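PDB 3DMN: putative DNA helicase from Lactobacillus plantarum, which probably unwinds duplex DNA at the expense of ATP, as UvrD-like helicases do, the crystallised chain being its C-terminal domain. Local coordinates for residues Q49-L54 with K82-Q87; A55-E60 with A117-N122; Q135-I140 with P158-V163. All blocks are in the same frame, centred on the assembly; numbering follows the deposited sequence. Where two conformers were deposited one is given.

In the fold
The three contacts lie around a parallel β-sheet, and contact 2 includes one of its strands. Contacts 1 and 2 share helix 43-59 and lie about 10 Å apart between centres; they touch where Val50 CG2 meets Trp121 CE3 at 3.7 Å and Leu54 CD2 meets Ile119 CD1 at 3.8 Å. Contact 3 is about 19 Å from contact 2 and about 25 Å from contact 1, again between centres, on the opposite side of the chain's centre from both. Strand 118-121 links the two sides: Ile119 and Trp121 face helix 43-59, whereas Val120 CG2 touches Ile140 CG2 of helix 134-141 at 3.8 Å. Acetate ions, probably from the crystallisation liquor, bind beside contacts 1 and 2.

Contact 1 of 3, residues Q49-L54 with K82-Q87; sequences QVVDQL and KARGEQ. With ACT (acetate ion), chain F.
Val51 presents both its methyls to one carboxylate oxygen of Glu86, with CG1 3.6 Å and CG2 3.5 Å from OE2. The glutamate gets there by bending at its second torsion (chi2 -76°), which swings the carboxylate towards the helix. Leu54 CD1 adds a looser contact 3.9 Å from the same OE2. Such an oxygen would be poorly placed among methyls alone, and a water supplies the polar partner: it donates to Glu86 OE2 and to Val51 O, 2.7 Å from each, tying the loop to the helix backbone.

Arg84 crosses Val51 at about a right angle and offers its aliphatic part, CB lying 3.9 Å from Val51 CG2. Its long chain suits this double role, for the guanidinium forms salt bridges with Asp48 and Glu44, about one and two turns before Val51 on helix 43-59. Gly85 adopts positive phi as the C-prime residue of the Schellman motif that ends helix 71-82. Lys82 NZ donates to OXT of an acetate ion over 2.9 Å; Leu90 N also bonds to that ion.

Helix 43-59 thus meets the loop leading into strand 88-90, while Val51 also rests on Leu81 of helix 71-82 and Leu54 on Ile119 and Thr64 of strands 118-121 and 64-68.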
ATOM      1  N   GLN A  49      -5.606 -11.019   1.650  1.00 26.49           N
ATOM      2  CA  GLN A  49      -5.325  -9.980   2.641  0.50 27.37           C
ATOM      3  C   GLN A  49      -5.805  -8.619   2.187  1.00 27.51           C
ATOM      4  O   GLN A  49      -6.256  -7.807   3.018  1.00 28.34           O
ATOM      5  CB  GLN A  49      -3.845  -9.935   3.048  0.50 26.94           C
ATOM      6  CG  GLN A  49      -3.541  -8.850   4.085  0.50 28.63           C
ATOM      7  CD  GLN A  49      -4.355  -8.930   5.381  0.50 26.90           C
ATOM      8  OE1 GLN A  49      -4.737 -10.011   5.852  0.50 31.26           O
ATOM      9  NE2 GLN A  49      -4.610  -7.763   5.976  0.50 28.35           N
ATOM     10  N   VAL A  50      -5.703  -8.339   0.891  1.00 26.98           N
ATOM     11  CA  VAL A  50      -6.238  -7.078   0.352  1.00 26.02           C
ATOM     12  C   VAL A  50      -7.767  -7.005   0.585  1.00 26.05           C
ATOM     13  O   VAL A  50      -8.305  -5.978   1.015  1.00 26.38           O
ATOM     14  CB  VAL A  50      -5.921  -6.919  -1.132  1.00 26.97           C
ATOM     15  CG1 VAL A  50      -6.584  -5.699  -1.677  1.00 26.87           C
ATOM     16  CG2 VAL A  50      -4.382  -6.829  -1.330  1.00 28.51           C
ATOM     17  N   VAL A  51      -8.461  -8.093   0.283  1.00 25.74           N
ATOM     18  CA  VAL A  51      -9.926  -8.138   0.483  1.00 27.33           C
ATOM     19  C   VAL A  51     -10.275  -7.857   1.957  1.00 27.45           C
ATOM     20  O   VAL A  51     -11.158  -7.036   2.292  1.00 27.57           O
ATOM     21  CB  VAL A  51     -10.471  -9.505   0.028  1.00 27.07           C
ATOM     22  CG1 VAL A  51     -11.907  -9.728   0.500  1.00 28.60           C
ATOM     23  CG2 VAL A  51     -10.430  -9.579  -1.505  1.00 30.06           C
ATOM     24  N   ASP A  52      -9.533  -8.522   2.834  1.00 27.09           N
ATOM     25  CA  ASP A  52      -9.732  -8.425   4.261  1.00 28.13           C
ATOM     26  C   ASP A  52      -9.434  -7.004   4.775  1.00 28.54           C
ATOM     27  O   ASP A  52     -10.212  -6.448   5.592  1.00 30.23           O
ATOM     28  CB  ASP A  52      -8.863  -9.422   4.987  1.00 28.96           C
ATOM     29  CG  ASP A  52      -9.297 -10.844   4.763  1.00 29.27           C
ATOM     30  OD1 ASP A  52     -10.318 -11.079   4.088  1.00 29.90           O
ATOM     31  OD2 ASP A  52      -8.614 -11.735   5.325  1.00 30.79           O
ATOM     32  N   GLN A  53      -8.335  -6.421   4.295  1.00 27.74           N
ATOM     33  CA  GLN A  53      -7.996  -5.049   4.676  1.00 28.46           C
ATOM     34  C   GLN A  53      -9.027  -4.030   4.184  1.00 28.73           C
ATOM     35  O   GLN A  53      -9.369  -3.082   4.887  1.00 29.18           O
ATOM     36  CB  GLN A  53      -6.599  -4.681   4.177  1.00 28.55           C
ATOM     37  CG  GLN A  53      -6.105  -3.344   4.784  1.00 30.01           C
ATOM     38  CD  GLN A  53      -5.826  -3.467   6.260  1.00 30.81           C
ATOM     39  OE1 GLN A  53      -6.264  -2.627   7.067  1.00 35.57           O
ATOM     40  NE2 GLN A  53      -5.143  -4.519   6.632  1.00 29.10           N
ATOM     41  N   LEU A  54      -9.540  -4.240   2.976  1.00 28.47           N
ATOM     42  CA  LEU A  54     -10.554  -3.335   2.437  1.00 29.64           C
ATOM     43  C   LEU A  54     -11.795  -3.385   3.323  1.00 29.85           C
ATOM     44  O   LEU A  54     -12.380  -2.353   3.639  1.00 30.60           O
ATOM     45  CB  LEU A  54     -10.884  -3.735   1.012  1.00 29.22           C
ATOM     46  CG  LEU A  54      -9.810  -3.371  -0.037  1.00 29.23           C
ATOM     47  CD1 LEU A  54     -10.173  -4.005  -1.349  1.00 31.77           C
ATOM     48  CD2 LEU A  54      -9.680  -1.844  -0.202  1.00 31.60           C
ATOM     49  N   LYS A  82     -11.537  -8.300  -8.934  1.00 25.13           N
ATOM     50  CA  LYS A  82     -12.892  -8.392  -9.537  1.00 25.34           C
ATOM     51  C   LYS A  82     -13.448  -9.803  -9.369  1.00 25.02           C
ATOM     52  O   LYS A  82     -14.632  -9.984  -9.133  1.00 24.32           O
ATOM     53  CB  LYS A  82     -12.856  -7.986 -11.012  1.00 26.60           C
ATOM     54  CG  LYS A  82     -12.647  -6.475 -11.170  1.00 27.13           C
ATOM     55  CD  LYS A  82     -12.778  -6.088 -12.646  1.00 30.01           C
ATOM     56  CE  LYS A  82     -12.552  -4.582 -12.893  1.00 29.78           C
ATOM     57  NZ  LYS A  82     -12.588  -4.247 -14.393  1.00 31.49           N
ATOM     58  N   ALA A  83     -12.571 -10.801  -9.475  1.00 25.32           N
ATOM     59  CA  ALA A  83     -12.959 -12.198  -9.245  1.00 24.90           C
ATOM     60  C   ALA A  83     -13.208 -12.506  -7.762  1.00 25.68           C
ATOM     61  O   ALA A  83     -13.657 -13.616  -7.427  1.00 27.05           O
ATOM     62  CB  ALA A  83     -11.868 -13.142  -9.866  1.00 26.26           C
ATOM     63  N   ARG A  84     -12.994 -11.524  -6.882  1.00 24.58           N
ATOM     64  CA  ARG A  84     -13.420 -11.662  -5.478  1.00 25.75           C
ATOM     65  C   ARG A  84     -14.684 -10.887  -5.196  1.00 26.80           C
ATOM     66  O   ARG A  84     -15.101 -10.766  -4.019  1.00 26.43           O
ATOM     67  CB  ARG A  84     -12.337 -11.168  -4.490  1.00 26.26           C
ATOM     68  CG  ARG A  84     -11.011 -11.888  -4.633  1.00 27.34           C
ATOM     69  CD  ARG A  84     -11.116 -13.434  -4.706  1.00 27.09           C
ATOM     70  NE  ARG A  84      -9.733 -13.967  -4.674  1.00 29.94           N
ATOM     71  CZ  ARG A  84      -8.982 -14.080  -3.567  1.00 29.04           C
ATOM     72  NH1 ARG A  84      -9.479 -13.734  -2.361  1.00 28.29           N
ATOM     73  NH2 ARG A  84      -7.719 -14.549  -3.695  1.00 28.58           N
ATOM     74  N   GLY A  85     -15.331 -10.381  -6.251  1.00 26.01           N
ATOM     75  CA  GLY A  85     -16.577  -9.642  -6.130  1.00 26.32           C
ATOM     76  C   GLY A  85     -16.401  -8.178  -5.760  1.00 25.64           C
ATOM     77  O   GLY A  85     -17.401  -7.525  -5.423  1.00 27.54           O
ATOM     78  N   GLU A  86     -15.164  -7.667  -5.836  1.00 25.38           N
ATOM     79  CA  GLU A  86     -14.916  -6.255  -5.474  1.00 26.80           C
ATOM     80  C   GLU A  86     -15.323  -5.381  -6.645  1.00 27.66           C
ATOM     81  O   GLU A  86     -15.161  -5.778  -7.820  1.00 27.88           O
ATOM     82  CB  GLU A  86     -13.437  -6.007  -5.198  1.00 28.13           C
ATOM     83  CG  GLU A  86     -12.879  -6.815  -4.022  1.00 29.16           C
ATOM     84  CD  GLU A  86     -13.260  -6.300  -2.622  1.00 32.81           C
ATOM     85  OE1 GLU A  86     -13.996  -5.295  -2.470  1.00 34.54           O
ATOM     86  OE2 GLU A  86     -12.769  -6.916  -1.642  1.00 35.12           O
ATOM     87  N   GLN A  87     -15.754  -4.155  -6.336  1.00 27.44           N
ATOM     88  CA  GLN A  87     -15.907  -3.125  -7.375  1.00 28.90           C
ATOM     89  C   GLN A  87     -14.540  -2.489  -7.497  1.00 28.15           C
ATOM     90  O   GLN A  87     -14.030  -1.990  -6.500  1.00 30.27           O
ATOM     91  CB  GLN A  87     -16.917  -2.057  -6.927  1.00 29.60           C
ATOM     92  CG  GLN A  87     -17.362  -1.117  -8.031  1.00 32.69           C
ATOM     93  CD  GLN A  87     -18.480  -0.164  -7.567  1.00 30.87           C
ATOM     94  OE1 GLN A  87     -18.584   0.173  -6.382  1.00 37.50           O
ATOM     95  NE2 GLN A  87     -19.314   0.247  -8.500  1.00 37.57           N
TER
HETATM   96  C   ACT F   5     -11.386  -1.012 -14.161  1.00 33.84           C
HETATM   97  O   ACT F   5     -11.075   0.207 -14.212  1.00 33.98           O
HETATM   98  OXT ACT F   5     -12.585  -1.310 -14.378  1.00 35.03           O
HETATM   99  CH3 ACT F   5     -10.375  -2.070 -13.939  1.00 33.58           C
HETATM  100  O   HOH W   1     -13.375  -6.342   0.895  1.00 21.14           O

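Contact 2 of 3, residues A55-E60 with A117-N122. With ACT (acetate ion), chain K; ACT (acetate ion), chain L.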
ATOM      1  N   ALA A  55     -12.156  -4.585   3.774  1.00 30.15           N
ATOM      2  CA  ALA A  55     -13.315  -4.742   4.664  1.00 31.94           C
ATOM      3  C   ALA A  55     -13.043  -4.048   5.998  1.00 32.39           C
ATOM      4  O   ALA A  55     -13.928  -3.372   6.519  1.00 34.20           O
ATOM      5  CB  ALA A  55     -13.647  -6.208   4.863  1.00 32.39           C
HETATM    6  N   MSE A  56     -11.839  -4.225   6.552  1.00 32.54           N
HETATM    7  CA  MSE A  56     -11.473  -3.563   7.807  0.50 33.61           C
HETATM    8  C   MSE A  56     -11.530  -2.051   7.648  1.00 33.55           C
HETATM    9  O   MSE A  56     -12.160  -1.368   8.453  1.00 34.34           O
HETATM   10  CB  MSE A  56     -10.085  -3.963   8.266  0.50 34.02           C
HETATM   11  CG  MSE A  56      -9.605  -3.210   9.495  0.50 37.03           C
HETATM   12 SE   MSE A  56     -10.652  -3.654  11.083  0.30 42.24          SE
HETATM   13  CE  MSE A  56     -10.459  -5.599  10.987  0.50 41.17           C
ATOM     14  N   ASN A  57     -10.875  -1.524   6.615  1.00 33.02           N
ATOM     15  CA  ASN A  57     -10.856  -0.084   6.366  1.00 33.09           C
ATOM     16  C   ASN A  57     -12.266   0.470   6.172  1.00 33.98           C
ATOM     17  O   ASN A  57     -12.615   1.494   6.769  1.00 33.63           O
ATOM     18  CB  ASN A  57      -9.963   0.246   5.156  1.00 32.63           C
ATOM     19  CG  ASN A  57      -8.504   0.007   5.435  1.00 33.26           C
ATOM     20  OD1 ASN A  57      -8.120  -0.434   6.541  1.00 30.93           O
ATOM     21  ND2 ASN A  57      -7.671   0.271   4.424  1.00 31.01           N
ATOM     22  N   ASP A  58     -13.082  -0.230   5.378  1.00 34.28           N
ATOM     23  CA  ASP A  58     -14.496   0.148   5.178  1.00 35.30           C
ATOM     24  C   ASP A  58     -15.232   0.265   6.503  1.00 34.62           C
ATOM     25  O   ASP A  58     -16.040   1.163   6.693  1.00 35.23           O
ATOM     26  CB  ASP A  58     -15.201  -0.922   4.350  1.00 35.27           C
ATOM     27  CG  ASP A  58     -14.863  -0.863   2.883  1.00 37.33           C
ATOM     28  OD1 ASP A  58     -14.125   0.041   2.455  1.00 39.12           O
ATOM     29  OD2 ASP A  58     -15.351  -1.750   2.144  1.00 39.24           O
ATOM     30  N   SER A  59     -14.957  -0.661   7.409  1.00 35.56           N
ATOM     31  CA  SER A  59     -15.648  -0.724   8.698  1.00 36.38           C
ATOM     32  C   SER A  59     -15.296   0.464   9.608  1.00 37.32           C
ATOM     33  O   SER A  59     -16.068   0.833  10.532  1.00 37.69           O
ATOM     34  CB  SER A  59     -15.367  -2.064   9.375  1.00 35.69           C
ATOM     35  OG  SER A  59     -14.192  -2.016  10.154  1.00 38.55           O
ATOM     36  N   GLU A  60     -14.146   1.079   9.328  1.00 38.51           N
ATOM     37  CA  GLU A  60     -13.670   2.236  10.079  1.00 39.77           C
ATOM     38  C   GLU A  60     -13.962   3.514   9.308  1.00 39.46           C
ATOM     39  O   GLU A  60     -13.560   4.605   9.720  1.00 39.61           O
ATOM     40  CB  GLU A  60     -12.187   2.088  10.397  1.00 40.93           C
ATOM     41  CG  GLU A  60     -11.930   0.786  11.145  1.00 45.64           C
ATOM     42  CD  GLU A  60     -10.814   0.906  12.152  1.00 51.91           C
ATOM     43  OE1 GLU A  60     -11.021   0.484  13.320  1.00 55.04           O
ATOM     44  OE2 GLU A  60      -9.738   1.426  11.776  1.00 54.05           O
ATOM     45  N   ALA A 117      -6.427   6.059   3.403  1.00 28.84           N
ATOM     46  CA  ALA A 117      -5.801   4.755   3.652  1.00 27.87           C
ATOM     47  C   ALA A 117      -5.162   4.283   2.352  1.00 28.35           C
ATOM     48  O   ALA A 117      -5.705   4.486   1.247  1.00 28.17           O
ATOM     49  CB  ALA A 117      -6.849   3.765   4.094  1.00 28.40           C
ATOM     50  N   VAL A 118      -4.006   3.650   2.492  1.00 28.36           N
ATOM     51  CA  VAL A 118      -3.322   3.079   1.339  1.00 27.52           C
ATOM     52  C   VAL A 118      -3.039   1.624   1.658  1.00 28.77           C
ATOM     53  O   VAL A 118      -2.612   1.299   2.762  1.00 28.95           O
ATOM     54  CB  VAL A 118      -1.961   3.810   1.064  1.00 28.89           C
ATOM     55  CG1 VAL A 118      -1.115   3.026   0.037  1.00 30.19           C
ATOM     56  CG2 VAL A 118      -2.246   5.250   0.542  1.00 29.50           C
ATOM     57  N   ILE A 119      -3.240   0.784   0.655  1.00 27.26           N
ATOM     58  CA  ILE A 119      -2.697  -0.595   0.714  1.00 27.65           C
ATOM     59  C   ILE A 119      -1.609  -0.698  -0.348  1.00 27.78           C
ATOM     60  O   ILE A 119      -1.902  -0.486  -1.525  1.00 28.53           O
ATOM     61  CB  ILE A 119      -3.789  -1.612   0.443  1.00 27.34           C
ATOM     62  CG1 ILE A 119      -4.880  -1.536   1.517  1.00 29.20           C
ATOM     63  CG2 ILE A 119      -3.204  -3.074   0.327  1.00 28.61           C
ATOM     64  CD1 ILE A 119      -6.192  -2.333   1.131  1.00 28.93           C
ATOM     65  N   VAL A 120      -0.355  -0.933   0.063  1.00 27.27           N
ATOM     66  CA  VAL A 120       0.741  -1.104  -0.883  1.00 26.74           C
ATOM     67  C   VAL A 120       0.722  -2.540  -1.367  1.00 27.37           C
ATOM     68  O   VAL A 120       0.937  -3.478  -0.601  1.00 28.83           O
ATOM     69  CB  VAL A 120       2.118  -0.777  -0.233  1.00 27.80           C
ATOM     70  CG1 VAL A 120       3.211  -0.885  -1.258  1.00 26.73           C
ATOM     71  CG2 VAL A 120       2.068   0.626   0.361  1.00 29.25           C
ATOM     72  N   TRP A 121       0.519  -2.707  -2.677  1.00 26.99           N
ATOM     73  CA  TRP A 121       0.415  -4.069  -3.210  1.00 27.72           C
ATOM     74  C   TRP A 121       1.787  -4.656  -3.548  1.00 28.96           C
ATOM     75  O   TRP A 121       2.554  -4.155  -4.414  1.00 28.42           O
ATOM     76  CB  TRP A 121      -0.520  -4.123  -4.452  1.00 28.13           C
ATOM     77  CG  TRP A 121      -0.462  -5.433  -5.133  1.00 27.78           C
ATOM     78  CD1 TRP A 121       0.008  -5.687  -6.412  1.00 30.05           C
ATOM     79  CD2 TRP A 121      -0.810  -6.703  -4.572  1.00 29.07           C
ATOM     80  NE1 TRP A 121      -0.075  -7.049  -6.693  1.00 28.63           N
ATOM     81  CE2 TRP A 121      -0.553  -7.692  -5.569  1.00 27.59           C
ATOM     82  CE3 TRP A 121      -1.347  -7.108  -3.339  1.00 30.22           C
ATOM     83  CZ2 TRP A 121      -0.818  -9.043  -5.352  1.00 28.61           C
ATOM     84  CZ3 TRP A 121      -1.580  -8.482  -3.116  1.00 27.83           C
ATOM     85  CH2 TRP A 121      -1.308  -9.412  -4.124  1.00 27.84           C
ATOM     86  N   ASN A 122       2.079  -5.750  -2.855  1.00 28.25           N
ATOM     87  CA  ASN A 122       3.247  -6.590  -3.161  1.00 27.68           C
ATOM     88  C   ASN A 122       4.576  -5.876  -2.935  1.00 27.35           C
ATOM     89  O   ASN A 122       5.432  -5.790  -3.836  1.00 28.34           O
ATOM     90  CB  ASN A 122       3.181  -7.259  -4.525  1.00 27.53           C
ATOM     91  CG  ASN A 122       3.841  -8.640  -4.480  1.00 28.17           C
ATOM     92  OD1 ASN A 122       4.365  -8.998  -3.430  1.00 29.64           O
ATOM     93  ND2 ASN A 122       3.868  -9.377  -5.605  1.00 32.02           N
TER
HETATM   94  C   ACT K  10       1.965  -8.708  -8.609  1.00 27.22           C
HETATM   95  O   ACT K  10       0.827  -8.307  -9.103  1.00 28.18           O
HETATM   96  OXT ACT K  10       2.800  -7.891  -8.097  1.00 24.55           O
HETATM   97  CH3 ACT K  10       2.350 -10.148  -8.603  1.00 29.07           C
HETATM   98  C   ACT L  11       4.071 -12.856  -6.528  1.00 30.41           C
HETATM   99  O   ACT L  11       2.972 -12.407  -6.948  1.00 31.28           O
HETATM  100  OXT ACT L  11       4.870 -12.089  -5.944  1.00 27.43           O
HETATM  101  CH3 ACT L  11       4.418 -14.303  -6.722  1.00 30.00           C
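Asn57 lays its side-chain amide against the methyl of Ala117, where the last turn of helix 43-59 passes the residues leading into strand 118-121. The closest CA pair between 55-60 and 117-122 is Asn57 CA to Ala117 CA, 7.5 Å apart, and both CB atoms point into the gap. Alanine suits so close an approach because its single methyl reaches the amide without pushing the helix off the strand. In Asn57, CG stands anti to the carbonyl carbon (chi1 -69°), carrying the amide out from the helix towards the strand. This polar group is buried, with Thr64 and Gln53 close by.

Ile119, two residues along, points the same way and meets the amide more loosely through CG1. Its branched, apolar chain fits the interior between helix and sheet, where it also packs on Gln53 and Leu54. The helix belongs to a β-α-β crossover: the chain leaves strand 36-40, runs through this helix over 147-153 and 118-121, and re-enters the parallel sheet as strand 64-68, an arrangement consistent with the P-loop NTPase fold of UvrD-like helicases.

At the far end of the strand lie two acetate ions, probably from the crystallisation liquor. Trp121 donates from NE1 to O of one over 2.9 Å in a nearly straight bond (173°), the oxygen lying at the ring edge in its plane. Asn122 shares that acetate through ND2, 3.1 Å from its OXT, and the same ND2 lies 2.9 Å from OXT of the second; OD1 of Asn122 accepts from Val153 N.

Contact 3 of 3, residues Q135-I140 with P158-V163; sequences QLLYTI and PLLARV
Leu137 and Leu160 meet branch to branch, Leu137 CD2 lying 3.8 Å from Leu160 CD2. They join a helix of the parallel α/β fold, consistent with the P-loop NTPase fold of UvrD-like helicases, to the loop that follows strand 147-153. The two side chains cross at about a right angle, so the meeting is narrow: a single methyl of Leu137 touches the end of Leu160, with CG of Leu160 3.9 Å from CD2 of Leu137. That methyl also approaches the stem of Leu159, its CD2 standing 4.4 Å from Leu159 CB. Leucine suits both sides, since a forked apolar tip can span the gap between backbones that come no nearer than 8.6 Å, from Leu137 CA to Leu159 CA. On the helix, Leu137 throws CG opposite the backbone nitrogen (chi1 -176°), which sends the fork out towards the loop.

Around these side chains, the loop's turns set the course of the backbone that carries Leu159 and Leu160. The chain turns into a short 3-10 segment at Pro158, with Ala161 N bonded to Pro158 O, and a type I turn to Val163, closed by Val163 N to Leu160 O, begins on Leu160. Arg134, the first residue of helix 134-141, donates through NH1 to Leu159 O and so ties the loop to the start of that helix. Farther out, Val163 packs on Phe14 of helix 9-16 and Arg162 NH1 bonds to Glu17 O.

Within the helix, Gln135 O accepts twice from Thr139, from opposite faces of the carbonyl plane: N lies 2.8 Å away, and OG1, also at 2.8 Å, sits 37° out of that plane.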
ATOM      1  N   GLN A 135      13.467   5.259  -2.827  1.00 28.59           N
ATOM      2  CA  GLN A 135      12.728   6.522  -3.032  1.00 29.02           C
ATOM      3  C   GLN A 135      11.288   6.194  -3.453  1.00 29.14           C
ATOM      4  O   GLN A 135      10.324   6.773  -2.944  1.00 29.03           O
ATOM      5  CB  GLN A 135      13.412   7.369  -4.101  1.00 30.77           C
ATOM      6  CG  GLN A 135      12.670   8.648  -4.389  1.00 34.30           C
ATOM      7  CD  GLN A 135      12.595   9.527  -3.150  1.00 39.47           C
ATOM      8  OE1 GLN A 135      13.567   9.653  -2.411  1.00 41.28           O
ATOM      9  NE2 GLN A 135      11.447  10.144  -2.934  1.00 44.92           N
ATOM     10  N   LEU A 136      11.152   5.247  -4.379  1.00 28.43           N
ATOM     11  CA  LEU A 136       9.814   4.808  -4.821  1.00 29.03           C
ATOM     12  C   LEU A 136       8.971   4.253  -3.670  1.00 28.46           C
ATOM     13  O   LEU A 136       7.823   4.673  -3.483  1.00 27.61           O
ATOM     14  CB  LEU A 136       9.967   3.753  -5.927  1.00 29.21           C
ATOM     15  CG  LEU A 136       8.640   3.143  -6.376  1.00 31.83           C
ATOM     16  CD1 LEU A 136       7.792   4.168  -7.090  1.00 33.64           C
ATOM     17  CD2 LEU A 136       8.909   1.942  -7.304  1.00 33.41           C
ATOM     18  N   LEU A 137       9.524   3.307  -2.902  1.00 27.95           N
ATOM     19  CA  LEU A 137       8.752   2.702  -1.838  1.00 28.06           C
ATOM     20  C   LEU A 137       8.377   3.744  -0.796  1.00 28.06           C
ATOM     21  O   LEU A 137       7.237   3.771  -0.331  1.00 27.97           O
ATOM     22  CB  LEU A 137       9.544   1.549  -1.205  1.00 27.39           C
ATOM     23  CG  LEU A 137       8.809   0.766  -0.130  1.00 28.66           C
ATOM     24  CD1 LEU A 137       7.521   0.135  -0.685  1.00 27.53           C
ATOM     25  CD2 LEU A 137       9.762  -0.305   0.419  1.00 31.02           C
ATOM     26  N   TYR A 138       9.317   4.632  -0.475  1.00 27.25           N
ATOM     27  CA  TYR A 138       9.038   5.744   0.438  1.00 27.48           C
ATOM     28  C   TYR A 138       7.871   6.604  -0.084  1.00 28.57           C
ATOM     29  O   TYR A 138       6.921   6.919   0.639  1.00 28.17           O
ATOM     30  CB  TYR A 138      10.292   6.603   0.534  1.00 28.78           C
ATOM     31  CG  TYR A 138      10.041   7.915   1.224  1.00 27.70           C
ATOM     32  CD1 TYR A 138       9.940   7.963   2.608  1.00 30.78           C
ATOM     33  CD2 TYR A 138       9.907   9.077   0.495  1.00 28.90           C
ATOM     34  CE1 TYR A 138       9.730   9.206   3.263  1.00 30.18           C
ATOM     35  CE2 TYR A 138       9.684  10.293   1.111  1.00 30.12           C
ATOM     36  CZ  TYR A 138       9.590  10.352   2.489  1.00 31.03           C
ATOM     37  OH  TYR A 138       9.367  11.592   3.075  1.00 35.00           O
ATOM     38  N   THR A 139       7.985   7.011  -1.336  1.00 28.14           N
ATOM     39  CA  THR A 139       6.952   7.855  -1.944  1.00 28.97           C
ATOM     40  C   THR A 139       5.572   7.188  -1.921  1.00 28.60           C
ATOM     41  O   THR A 139       4.589   7.818  -1.610  1.00 30.49           O
ATOM     42  CB  THR A 139       7.358   8.234  -3.358  1.00 29.12           C
ATOM     43  OG1 THR A 139       8.587   8.955  -3.268  1.00 30.06           O
ATOM     44  CG2 THR A 139       6.309   9.130  -3.997  1.00 30.44           C
ATOM     45  N   ILE A 140       5.511   5.915  -2.274  1.00 29.03           N
ATOM     46  CA  ILE A 140       4.232   5.201  -2.256  1.00 28.61           C
ATOM     47  C   ILE A 140       3.640   5.184  -0.851  1.00 29.48           C
ATOM     48  O   ILE A 140       2.469   5.506  -0.644  1.00 29.65           O
ATOM     49  CB  ILE A 140       4.426   3.787  -2.757  1.00 29.00           C
ATOM     50  CG1 ILE A 140       4.788   3.822  -4.258  1.00 28.88           C
ATOM     51  CG2 ILE A 140       3.173   2.939  -2.503  1.00 31.15           C
ATOM     52  CD1 ILE A 140       5.154   2.410  -4.811  1.00 31.36           C
ATOM     53  N   PRO A 158      13.557  -6.332   1.252  1.00 29.52           N
ATOM     54  CA  PRO A 158      14.738  -6.145   2.113  1.00 29.78           C
ATOM     55  C   PRO A 158      14.965  -4.670   2.445  1.00 30.01           C
ATOM     56  O   PRO A 158      15.671  -4.356   3.415  1.00 30.42           O
ATOM     57  CB  PRO A 158      15.886  -6.662   1.248  1.00 31.64           C
ATOM     58  CG  PRO A 158      15.401  -6.496  -0.196  1.00 31.24           C
ATOM     59  CD  PRO A 158      13.938  -6.898  -0.062  1.00 28.97           C
ATOM     60  N   LEU A 159      14.377  -3.791   1.648  1.00 28.10           N
ATOM     61  CA  LEU A 159      14.539  -2.354   1.919  1.00 27.17           C
ATOM     62  C   LEU A 159      13.890  -1.997   3.271  1.00 28.07           C
ATOM     63  O   LEU A 159      14.166  -0.936   3.821  1.00 28.47           O
ATOM     64  CB  LEU A 159      13.959  -1.508   0.776  1.00 28.70           C
ATOM     65  CG  LEU A 159      14.528  -1.879  -0.607  1.00 27.54           C
ATOM     66  CD1 LEU A 159      13.873  -0.952  -1.645  1.00 28.76           C
ATOM     67  CD2 LEU A 159      16.084  -1.754  -0.607  1.00 29.15           C
ATOM     68  N   LEU A 160      12.957  -2.855   3.713  1.00 27.99           N
ATOM     69  CA  LEU A 160      12.247  -2.597   4.970  1.00 28.46           C
ATOM     70  C   LEU A 160      12.961  -3.182   6.171  1.00 29.01           C
ATOM     71  O   LEU A 160      12.559  -2.918   7.317  1.00 29.27           O
ATOM     72  CB  LEU A 160      10.780  -3.047   4.897  1.00 27.82           C
ATOM     73  CG  LEU A 160       9.957  -2.300   3.814  1.00 28.15           C
ATOM     74  CD1 LEU A 160       8.567  -2.944   3.711  1.00 29.93           C
ATOM     75  CD2 LEU A 160       9.845  -0.815   4.148  1.00 28.61           C
ATOM     76  N   ALA A 161      14.059  -3.920   5.933  1.00 28.42           N
ATOM     77  CA  ALA A 161      14.756  -4.598   7.050  1.00 28.64           C
ATOM     78  C   ALA A 161      15.276  -3.563   8.063  1.00 28.77           C
ATOM     79  O   ALA A 161      15.302  -3.818   9.257  1.00 30.01           O
ATOM     80  CB  ALA A 161      15.902  -5.474   6.529  1.00 30.35           C
ATOM     81  N   ARG A 162      15.697  -2.414   7.572  1.00 28.40           N
ATOM     82  CA  ARG A 162      16.305  -1.391   8.432  1.00 29.87           C
ATOM     83  C   ARG A 162      15.292  -0.715   9.327  1.00 29.92           C
ATOM     84  O   ARG A 162      15.674  -0.084  10.306  1.00 32.54           O
ATOM     85  CB  ARG A 162      17.051  -0.331   7.619  1.00 28.55           C
ATOM     86  CG  ARG A 162      16.185   0.632   6.767  1.00 29.50           C
ATOM     87  CD  ARG A 162      17.062   1.628   5.987  1.00 29.29           C
ATOM     88  NE  ARG A 162      18.115   2.217   6.850  1.00 36.22           N
ATOM     89  CZ  ARG A 162      17.883   3.182   7.736  1.00 37.88           C
ATOM     90  NH1 ARG A 162      16.660   3.674   7.894  1.00 38.48           N
ATOM     91  NH2 ARG A 162      18.868   3.666   8.486  1.00 39.58           N
ATOM     92  N   VAL A 163      14.011  -0.828   9.004  1.00 28.88           N
ATOM     93  CA  VAL A 163      12.993  -0.101   9.806  1.00 29.09           C
ATOM     94  C   VAL A 163      12.888  -0.706  11.199  1.00 29.90           C
ATOM     95  O   VAL A 163      12.836  -1.907  11.356  1.00 30.57           O
ATOM     96  CB  VAL A 163      11.622  -0.125   9.110  1.00 29.82           C
ATOM     97  CG1 VAL A 163      10.593   0.626   9.936  1.00 29.99           C
ATOM     98  CG2 VAL A 163      11.728   0.519   7.720  1.00 30.12           C
TER